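Local coordinates for protein endoglucanase A (PDB 3IK2) that probably hydrolyses internal beta-1,4-glucosidic bonds in cellulose, using a TIM-like barrel domain, at residues V3-D8 / S427-S432; Y158-Y163 / K214-A219; Q210-K213 / A218-T221; S309-T314 / S422-S427. One frame throughout, in Å; residues are numbered along the deposited sequence.

Interaction 1 of 4, residues V3-D8 / S427-S432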
# COMPACT_ATOMS: atom_id res chain seq x y z
N VAL A 3 -13.35 18.85 -22.31
CA VAL A 3 -13.58 17.53 -21.78
C VAL A 3 -14.88 17.62 -20.98
O VAL A 3 -15.05 18.53 -20.17
CB VAL A 3 -12.35 17.11 -20.88
CG1 VAL A 3 -12.65 15.85 -20.05
CG2 VAL A 3 -11.08 16.94 -21.74
N ASN A 4 -15.80 16.68 -21.21
CA ASN A 4 -17.04 16.61 -20.42
C ASN A 4 -16.85 15.70 -19.23
O ASN A 4 -16.23 14.65 -19.33
CB ASN A 4 -18.22 16.12 -21.27
CG ASN A 4 -18.46 17.00 -22.51
OD1 ASN A 4 -18.44 18.24 -22.41
ND2 ASN A 4 -18.67 16.36 -23.68
N VAL A 5 -17.41 16.10 -18.08
CA VAL A 5 -17.40 15.27 -16.89
C VAL A 5 -18.81 15.15 -16.37
O VAL A 5 -19.41 16.14 -15.92
CB VAL A 5 -16.53 15.87 -15.78
CG1 VAL A 5 -16.51 14.94 -14.49
CG2 VAL A 5 -15.13 16.19 -16.33
N ASN A 6 -19.31 13.93 -16.42
CA ASN A 6 -20.65 13.58 -15.98
C ASN A 6 -20.63 12.88 -14.62
O ASN A 6 -20.16 11.72 -14.49
CB ASN A 6 -21.32 12.71 -17.04
CG ASN A 6 -21.51 13.44 -18.37
OD1 ASN A 6 -21.73 14.65 -18.41
ND2 ASN A 6 -21.43 12.70 -19.47
N ILE A 7 -21.13 13.59 -13.61
CA ILE A 7 -21.22 13.06 -12.25
C ILE A 7 -22.67 12.67 -11.92
O ILE A 7 -23.61 13.41 -12.23
CB ILE A 7 -20.60 14.07 -11.20
CG1 ILE A 7 -19.13 14.33 -11.54
CG2 ILE A 7 -20.71 13.56 -9.77
CD1 ILE A 7 -18.55 15.62 -10.96
N ASP A 8 -22.85 11.51 -11.32
CA ASP A 8 -24.15 11.13 -10.77
C ASP A 8 -23.98 10.68 -9.33
O ASP A 8 -23.46 9.61 -9.09
CB ASP A 8 -24.77 10.01 -11.61
CG ASP A 8 -26.20 9.64 -11.16
OD1 ASP A 8 -26.90 8.96 -11.93
OD2 ASP A 8 -26.61 10.03 -10.03
N SER A 427 -7.09 13.40 -18.90
CA SER A 427 -7.59 13.72 -17.57
C SER A 427 -7.83 12.50 -16.70
O SER A 427 -7.97 11.37 -17.21
CB SER A 427 -8.87 14.55 -17.70
OG SER A 427 -9.98 13.72 -17.96
N SER A 428 -7.84 12.74 -15.38
CA SER A 428 -8.45 11.82 -14.40
C SER A 428 -9.43 12.61 -13.56
O SER A 428 -9.14 13.73 -13.19
CB SER A 428 -7.41 11.16 -13.50
OG SER A 428 -6.71 10.18 -14.22
N THR A 429 -10.60 12.03 -13.28
CA THR A 429 -11.65 12.70 -12.48
C THR A 429 -12.27 11.71 -11.49
O THR A 429 -12.66 10.60 -11.87
CB THR A 429 -12.81 13.30 -13.34
OG1 THR A 429 -13.46 12.25 -14.09
CG2 THR A 429 -12.30 14.44 -14.28
N TYR A 430 -12.33 12.12 -10.22
CA TYR A 430 -12.94 11.33 -9.15
C TYR A 430 -13.90 12.25 -8.43
O TYR A 430 -13.59 13.41 -8.21
CB TYR A 430 -11.85 10.74 -8.19
CG TYR A 430 -10.82 9.89 -8.95
CD1 TYR A 430 -11.12 8.59 -9.34
CD2 TYR A 430 -9.57 10.42 -9.33
CE1 TYR A 430 -10.21 7.83 -10.08
CE2 TYR A 430 -8.66 9.67 -10.05
CZ TYR A 430 -8.99 8.38 -10.43
OH TYR A 430 -8.10 7.61 -11.14
N ALA A 431 -15.08 11.75 -8.10
CA ALA A 431 -16.04 12.50 -7.28
C ALA A 431 -16.43 11.69 -6.08
O ALA A 431 -16.54 10.45 -6.17
CB ALA A 431 -17.28 12.88 -8.11
N SER A 432 -16.63 12.36 -4.95
CA SER A 432 -17.08 11.68 -3.75
C SER A 432 -18.12 12.49 -2.97
O SER A 432 -18.16 13.74 -3.02
CB SER A 432 -15.90 11.35 -2.81
OG SER A 432 -15.31 12.54 -2.34

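Interaction 2 of 4, residues Y158-Y163 / K214-A219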
# COMPACT_ATOMS: atom_id res chain seq x y z
N TYR A 158 2.72 -9.70 23.40
CA TYR A 158 3.37 -8.53 23.99
C TYR A 158 2.71 -7.25 23.48
O TYR A 158 2.48 -6.32 24.23
CB TYR A 158 4.88 -8.52 23.66
CG TYR A 158 5.60 -7.29 24.20
CD1 TYR A 158 6.20 -7.32 25.45
CD2 TYR A 158 5.66 -6.11 23.46
CE1 TYR A 158 6.83 -6.20 25.96
CE2 TYR A 158 6.26 -4.99 23.97
CZ TYR A 158 6.86 -5.04 25.22
OH TYR A 158 7.49 -3.93 25.70
N LEU A 159 2.40 -7.22 22.19
CA LEU A 159 1.83 -6.04 21.56
C LEU A 159 0.40 -5.79 22.02
O LEU A 159 0.01 -4.66 22.30
CB LEU A 159 1.93 -6.14 20.02
CG LEU A 159 3.35 -6.14 19.41
CD1 LEU A 159 3.32 -6.56 17.94
CD2 LEU A 159 4.03 -4.76 19.56
N VAL A 160 -0.38 -6.86 22.10
CA VAL A 160 -1.78 -6.79 22.53
C VAL A 160 -1.84 -6.45 24.03
O VAL A 160 -2.73 -5.72 24.48
CB VAL A 160 -2.53 -8.10 22.21
CG1 VAL A 160 -3.93 -8.15 22.91
CG2 VAL A 160 -2.67 -8.23 20.71
N ASN A 161 -0.89 -6.98 24.79
CA ASN A 161 -0.79 -6.62 26.20
C ASN A 161 -0.62 -5.11 26.38
O ASN A 161 -1.23 -4.52 27.26
CB ASN A 161 0.34 -7.38 26.90
CG ASN A 161 0.60 -6.84 28.35
OD1 ASN A 161 1.33 -5.85 28.55
ND2 ASN A 161 -0.01 -7.49 29.33
N LYS A 162 0.20 -4.51 25.52
CA LYS A 162 0.43 -3.06 25.57
C LYS A 162 -0.76 -2.25 25.06
O LYS A 162 -1.20 -1.31 25.71
CB LYS A 162 1.72 -2.70 24.83
CG LYS A 162 2.13 -1.25 24.98
CD LYS A 162 3.60 -1.09 24.62
CE LYS A 162 4.24 0.05 25.40
NZ LYS A 162 3.58 1.39 25.18
N TYR A 163 -1.31 -2.64 23.92
CA TYR A 163 -2.25 -1.80 23.20
C TYR A 163 -3.71 -2.27 23.27
O TYR A 163 -4.62 -1.50 22.97
CB TYR A 163 -1.82 -1.66 21.73
CG TYR A 163 -0.46 -0.98 21.56
CD1 TYR A 163 -0.25 0.33 22.04
CD2 TYR A 163 0.61 -1.63 20.92
CE1 TYR A 163 0.96 0.96 21.88
CE2 TYR A 163 1.86 -0.99 20.76
CZ TYR A 163 2.01 0.31 21.25
OH TYR A 163 3.19 0.98 21.11
N LYS A 214 -5.43 -16.41 17.03
CA LYS A 214 -5.44 -16.93 18.39
C LYS A 214 -5.26 -15.80 19.41
O LYS A 214 -6.07 -15.67 20.34
CB LYS A 214 -4.39 -18.05 18.58
CG LYS A 214 -4.18 -18.44 20.02
CD LYS A 214 -2.81 -19.07 20.24
CE LYS A 214 -2.92 -20.56 20.34
NZ LYS A 214 -3.24 -21.02 21.74
N ILE A 215 -4.23 -14.98 19.23
CA ILE A 215 -3.91 -13.91 20.19
C ILE A 215 -4.83 -12.70 20.04
O ILE A 215 -5.27 -12.10 21.02
CB ILE A 215 -2.42 -13.46 20.10
CG1 ILE A 215 -1.45 -14.66 20.10
CG2 ILE A 215 -2.10 -12.40 21.18
CD1 ILE A 215 -1.45 -15.55 21.37
N ASP A 216 -5.18 -12.35 18.81
CA ASP A 216 -6.08 -11.23 18.63
C ASP A 216 -7.09 -11.55 17.53
O ASP A 216 -6.82 -11.27 16.34
CB ASP A 216 -5.29 -9.94 18.35
CG ASP A 216 -6.18 -8.70 18.29
OD1 ASP A 216 -7.43 -8.81 18.42
OD2 ASP A 216 -5.61 -7.60 18.10
N PRO A 217 -8.23 -12.18 17.93
CA PRO A 217 -9.26 -12.60 16.97
C PRO A 217 -9.74 -11.49 16.04
O PRO A 217 -10.21 -11.77 14.95
CB PRO A 217 -10.42 -13.13 17.88
CG PRO A 217 -9.76 -13.49 19.16
CD PRO A 217 -8.57 -12.56 19.32
N ALA A 218 -9.61 -10.25 16.47
CA ALA A 218 -10.14 -9.07 15.76
C ALA A 218 -9.09 -8.43 14.83
O ALA A 218 -9.40 -7.56 14.03
CB ALA A 218 -10.62 -8.03 16.79
N ALA A 219 -7.84 -8.88 14.93
CA ALA A 219 -6.79 -8.34 14.08
C ALA A 219 -6.84 -8.96 12.69
O ALA A 219 -7.27 -10.10 12.50
CB ALA A 219 -5.43 -8.54 14.72

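Interaction 3 of 4, residues Q210-K213 / A218-T221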
# COMPACT_ATOMS: atom_id res chain seq x y z
N GLN A 210 -2.91 -18.19 11.77
CA GLN A 210 -3.55 -18.81 12.95
C GLN A 210 -3.04 -18.27 14.31
O GLN A 210 -3.80 -18.14 15.26
CB GLN A 210 -3.46 -20.34 12.91
CG GLN A 210 -4.29 -20.95 11.79
CD GLN A 210 -5.19 -22.08 12.26
OE1 GLN A 210 -4.98 -23.23 11.88
NE2 GLN A 210 -6.20 -21.77 13.11
N VAL A 211 -1.74 -17.97 14.39
CA VAL A 211 -1.19 -17.31 15.59
C VAL A 211 -1.85 -15.94 15.86
O VAL A 211 -2.24 -15.65 16.99
CB VAL A 211 0.34 -17.15 15.45
CG1 VAL A 211 0.89 -16.12 16.43
CG2 VAL A 211 1.02 -18.53 15.60
N VAL A 212 -1.97 -15.13 14.81
CA VAL A 212 -2.58 -13.82 14.93
C VAL A 212 -4.00 -13.91 15.48
O VAL A 212 -4.38 -13.19 16.41
CB VAL A 212 -2.56 -13.02 13.56
CG1 VAL A 212 -3.44 -11.73 13.63
CG2 VAL A 212 -1.13 -12.67 13.14
N LYS A 213 -4.78 -14.81 14.88
CA LYS A 213 -6.19 -14.98 15.25
C LYS A 213 -6.33 -15.52 16.63
O LYS A 213 -7.26 -15.14 17.32
CB LYS A 213 -6.93 -15.90 14.27
CG LYS A 213 -6.97 -15.41 12.83
CD LYS A 213 -7.56 -14.01 12.71
CE LYS A 213 -7.48 -13.51 11.26
NZ LYS A 213 -8.44 -12.40 11.10
N ALA A 218 -9.61 -10.25 16.47
CA ALA A 218 -10.14 -9.07 15.76
C ALA A 218 -9.09 -8.43 14.83
O ALA A 218 -9.40 -7.56 14.03
CB ALA A 218 -10.62 -8.03 16.79
N ALA A 219 -7.84 -8.88 14.93
CA ALA A 219 -6.79 -8.34 14.08
C ALA A 219 -6.84 -8.96 12.69
O ALA A 219 -7.27 -10.10 12.50
CB ALA A 219 -5.43 -8.54 14.72
N GLU A 220 -6.41 -8.17 11.71
CA GLU A 220 -6.48 -8.56 10.29
C GLU A 220 -5.13 -9.04 9.77
O GLU A 220 -4.06 -8.54 10.19
CB GLU A 220 -6.96 -7.37 9.47
CG GLU A 220 -8.46 -7.15 9.56
CD GLU A 220 -8.89 -5.86 8.87
OE1 GLU A 220 -8.02 -5.03 8.51
OE2 GLU A 220 -10.11 -5.67 8.71
N THR A 221 -5.18 -10.01 8.85
CA THR A 221 -3.96 -10.61 8.29
C THR A 221 -3.82 -10.25 6.84
O THR A 221 -4.82 -10.20 6.11
CB THR A 221 -3.92 -12.16 8.44
OG1 THR A 221 -5.13 -12.71 7.93
CG2 THR A 221 -3.72 -12.55 9.90

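Interaction 4 of 4, residues S309-T314 / S422-S427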
# COMPACT_ATOMS: atom_id res chain seq x y z
N SER A 309 -3.01 1.09 -15.77
CA SER A 309 -2.85 -0.40 -15.78
C SER A 309 -3.52 -1.10 -14.59
O SER A 309 -3.69 -2.32 -14.59
CB SER A 309 -1.39 -0.81 -15.90
OG SER A 309 -0.86 -0.37 -17.16
N LEU A 310 -3.88 -0.32 -13.57
CA LEU A 310 -4.60 -0.88 -12.43
C LEU A 310 -6.10 -1.12 -12.72
O LEU A 310 -6.70 -1.96 -12.10
CB LEU A 310 -4.46 0.05 -11.22
CG LEU A 310 -3.09 0.29 -10.61
CD1 LEU A 310 -3.13 1.47 -9.60
CD2 LEU A 310 -2.65 -1.01 -9.93
N TRP A 311 -6.69 -0.38 -13.66
CA TRP A 311 -8.17 -0.39 -13.79
C TRP A 311 -8.76 -0.39 -15.22
O TRP A 311 -9.90 -0.80 -15.38
CB TRP A 311 -8.78 0.80 -13.01
CG TRP A 311 -8.49 2.16 -13.67
CD1 TRP A 311 -7.44 3.00 -13.39
CD2 TRP A 311 -9.25 2.80 -14.70
NE1 TRP A 311 -7.50 4.12 -14.18
CE2 TRP A 311 -8.60 4.02 -15.00
CE3 TRP A 311 -10.42 2.48 -15.40
CZ2 TRP A 311 -9.09 4.92 -15.97
CZ3 TRP A 311 -10.90 3.36 -16.39
CH2 TRP A 311 -10.24 4.56 -16.66
N ASP A 312 -8.00 0.06 -16.22
CA ASP A 312 -8.48 0.44 -17.57
C ASP A 312 -8.14 -0.63 -18.63
O ASP A 312 -6.98 -0.79 -19.01
CB ASP A 312 -7.83 1.80 -17.94
CG ASP A 312 -8.20 2.31 -19.34
OD1 ASP A 312 -9.13 1.79 -19.97
OD2 ASP A 312 -7.53 3.26 -19.81
N SER A 313 -9.14 -1.34 -19.13
CA SER A 313 -8.94 -2.43 -20.08
C SER A 313 -8.54 -1.95 -21.47
O SER A 313 -8.10 -2.73 -22.31
CB SER A 313 -10.18 -3.33 -20.16
OG SER A 313 -11.22 -2.72 -20.89
N THR A 314 -8.67 -0.65 -21.71
CA THR A 314 -8.32 -0.05 -22.98
C THR A 314 -6.87 0.46 -23.01
O THR A 314 -6.39 0.90 -24.05
CB THR A 314 -9.28 1.09 -23.34
OG1 THR A 314 -9.07 2.21 -22.47
CG2 THR A 314 -10.74 0.61 -23.25
N SER A 422 -14.79 12.28 -20.42
CA SER A 422 -14.78 11.93 -21.83
C SER A 422 -13.36 11.77 -22.36
O SER A 422 -13.16 11.34 -23.50
CB SER A 422 -15.53 12.98 -22.66
OG SER A 422 -14.88 14.23 -22.59
N ASP A 423 -12.36 12.09 -21.53
CA ASP A 423 -10.97 11.88 -21.92
C ASP A 423 -10.08 11.30 -20.80
O ASP A 423 -9.51 12.03 -20.00
CB ASP A 423 -10.36 13.17 -22.51
CG ASP A 423 -9.08 12.89 -23.27
OD1 ASP A 423 -8.50 11.78 -23.10
OD2 ASP A 423 -8.63 13.78 -24.04
N ILE A 424 -9.95 9.97 -20.80
CA ILE A 424 -9.11 9.27 -19.82
C ILE A 424 -7.61 9.37 -20.10
O ILE A 424 -6.82 9.09 -19.21
CB ILE A 424 -9.55 7.79 -19.59
CG1 ILE A 424 -9.37 6.94 -20.85
CG2 ILE A 424 -11.03 7.73 -19.11
CD1 ILE A 424 -10.05 5.52 -20.74
N ASN A 425 -7.23 9.74 -21.32
CA ASN A 425 -5.83 9.94 -21.62
C ASN A 425 -5.32 11.26 -21.02
O ASN A 425 -4.25 11.31 -20.41
CB ASN A 425 -5.55 9.87 -23.14
CG ASN A 425 -4.06 9.78 -23.47
OD1 ASN A 425 -3.54 10.49 -24.35
ND2 ASN A 425 -3.37 8.91 -22.77
N ASN A 426 -6.11 12.32 -21.17
CA ASN A 426 -5.64 13.64 -20.78
C ASN A 426 -6.08 14.08 -19.42
O ASN A 426 -5.48 14.96 -18.81
CB ASN A 426 -5.95 14.66 -21.86
CG ASN A 426 -5.08 14.46 -23.08
OD1 ASN A 426 -3.85 14.63 -23.00
ND2 ASN A 426 -5.68 14.02 -24.19
N SER A 427 -7.09 13.40 -18.90
CA SER A 427 -7.59 13.72 -17.57
C SER A 427 -7.83 12.50 -16.70
O SER A 427 -7.97 11.37 -17.21
CB SER A 427 -8.87 14.55 -17.70
OG SER A 427 -9.98 13.72 -17.96

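Interaction 1 of 4, residues V3-D8 / S427-S432
V3 starts the contact by setting its CG1 methyl 4.0 Å from the hydroxyl OG of S427. That oxygen is not left to a hydrocarbon neighbour alone: it is hydrogen-bonded to D423 O and to T421 OG1, while V3 also leans on T421 and I454. One residue on, the backbone N of N4 bonds to S422 OG, at the turn just ahead of strand 427-433.

V5 then faces T429, and these two side chains meet tip to tip. The methyl CG2 of V5 lies 3.9 Å from CG2 of T429, and V5 CG1 approaches T429 OG1 at 4.1 Å; the same hydroxyl makes a weak bond to C419 O. With CG1 of V5 trans to its backbone nitrogen (chi1 -179°), the two valine methyls each meet one branch of the threonine.

The two strands do not exchange backbone bonds here. They run in nearly the same direction, their axes 8.5 Å apart at an angle of 21°. V3 and V5 bond to strand 454-461, and strand 415-421, the other neighbour of strand 2-15, comes between the pair in strand order. The sheet bends enough for V3, V5 and I7 to face S427, T429 and A431, small residues consistent with so close an approach. This is the beta-sandwich domain that accompanies the barrel in family 44 enzymes, the N-terminal strand joining a domain otherwise built from the C-terminal part of the chain.

I7 closes over A431: its CG2 branch is 3.9 Å from A431 CB, and CG1 and CD1 both stand 4.2 Å from that methyl. C419 and I443 pack against I7 from neighbouring strands.

Interaction 2 of 4, residues Y158-Y163 / K214-A219
V160 has its CG1 methyl trans to the backbone nitrogen (chi1 169°), which leaves CG2 opposite the carbonyl carbon and aimed at the chain leaving helix 198-215. D216 answers with CG trans to its own nitrogen (chi1 -174°), which swings the carboxylate, with OD2, toward that methyl; its CB is already there through the course of the backbone. V160 CG2 rests 3.9 Å from D216 CB and 4.0 Å from D216 OD2, the two side chains crossing at a slant. I215 touches the same methyl, its CG2 branch 4.2 Å from V160 CG2; its end leads away, and the I215 side chain also touches D153, V156 and N157 earlier on helix 152-163.

The contact joins two successive outer helices of the TIM-like barrel, 152-163 and 198-215, at the point where the second one ends. D216 is the first residue to leave helical geometry and starts a type I turn, closed by the bond from A219 N to D216 O at 3.0 Å. Its side chain adds an Asx turn: A218 N reaches D216 OD1 at 3.3 Å from above the carboxylate plane.

S165 OG also bonds to D216 OD1, and A166 N to OD2, tying the segment after helix 152-163 to this turn. No hydrogen bond spans the two segments themselves; V160 supplies only hydrocarbon, and the buried carboxylate beside it, held by three hydrogen bonds, is probably ionised.

Interaction 3 of 4, residues Q210-K213 / A218-T221
This is helix-against-strand packing on the outer side of the barrel, where the last turns of helix 198-215 cover the start of strand 220-226: V212 and K213 press on A219 and T221. The methyl CG1 of V212 does most of the apolar work. It sits 3.8 Å from T221 CG2 and 3.9 Å from A219 CB, so it fills the angle between the two residues, and V212 CB adds a further approach to T221 CG2 at 3.9 Å. The side chains of V212 and T221 pass one another, pointing opposite ways, and Y175 on strand 174-177 backs both V212 and A219.

K213 reaches the strand by another route. A bend at chi2 (-55°) folds the chain over, and the remaining torsions are extended, delivering the ammonium group to the backbone. K213 NZ donates to A219 O at 2.9 Å, lying in the carbonyl plane with a C=O...N angle of 160°. On the way, K213 CE passes T221 CG2 at 4.1 Å.

In the (beta/alpha)8 barrel this is the alpha-to-beta return, in which a helix comes back to the N-terminal end of the next parallel strand. Strand 273-278 lies on the next position round the barrel, and D272, just ahead of it, accepts at OD2 from both K213 NZ, as a salt bridge, and the backbone N of T221. T221 OG1 bonds to L270 O. E220 points away from the helix, and its carboxylate meets K347 in a salt bridge and Y98 OH in a hydrogen bond.

Interaction 4 of 4, residues S309-T314 / S422-S427
I424, carried by the hairpin loop between strands 415-421 and 427-433, plugs against W311 and D312 in a loop of the barrel domain. An aspartate organises the turn in each loop: D312 forms an Asx turn and D423 an Asx motif.

The close part is around the end of the isoleucine. With CG1 of I424 turned between backbone nitrogen and carbonyl carbon (chi1 65°), its CD1 methyl comes 3.5 Å from D312 OD2. That oxygen is also salt-bridged to R308 NE, and an acetate ion, probably from the crystallisation liquor, lies about 3 Å from the D312 side chain. The CB of D312 lies over the centre of the preceding W311 ring, 3.5 Å above its plane. The other I424 branch meets the indole at its rim, I424 CG2 lying 4.1 Å from W311 CH2 and near the ring plane. Y377 and V373 also pack on W311.

Towards solvent the contact thins out. T314 is exposed and touches I424 CD1 only through its OG1, at 3.9 Å; its backbone N bonds to D312 OD1 (3.0 Å), closing the Asx turn.

On the hairpin, N426 N approaches D423 OD1 at 3.1 Å from above the carboxylate, while N426 ND2 donates to the syn side of D423 OD2 at 3.0 Å and a nearly straight 173°.

In the fold
From the N terminus, interaction 1 opens first, and its partner strand comes more than 400 residues later, so the other three contacts all fall within that span. It brings strand 2-15 onto the C-terminal beta-sandwich. Interaction 2 then joins successive barrel helices, and interaction 3, a short local closure, finishes on the same stretch; they share A218 and A219 and have centres 8 Å apart. Interaction 4 follows in series, linking a barrel-domain loop to the sandwich hairpin, and shares S427 with interaction 1, their centres 12 Å apart. Interactions 2 and 3 lie across the chain's centre from that pair.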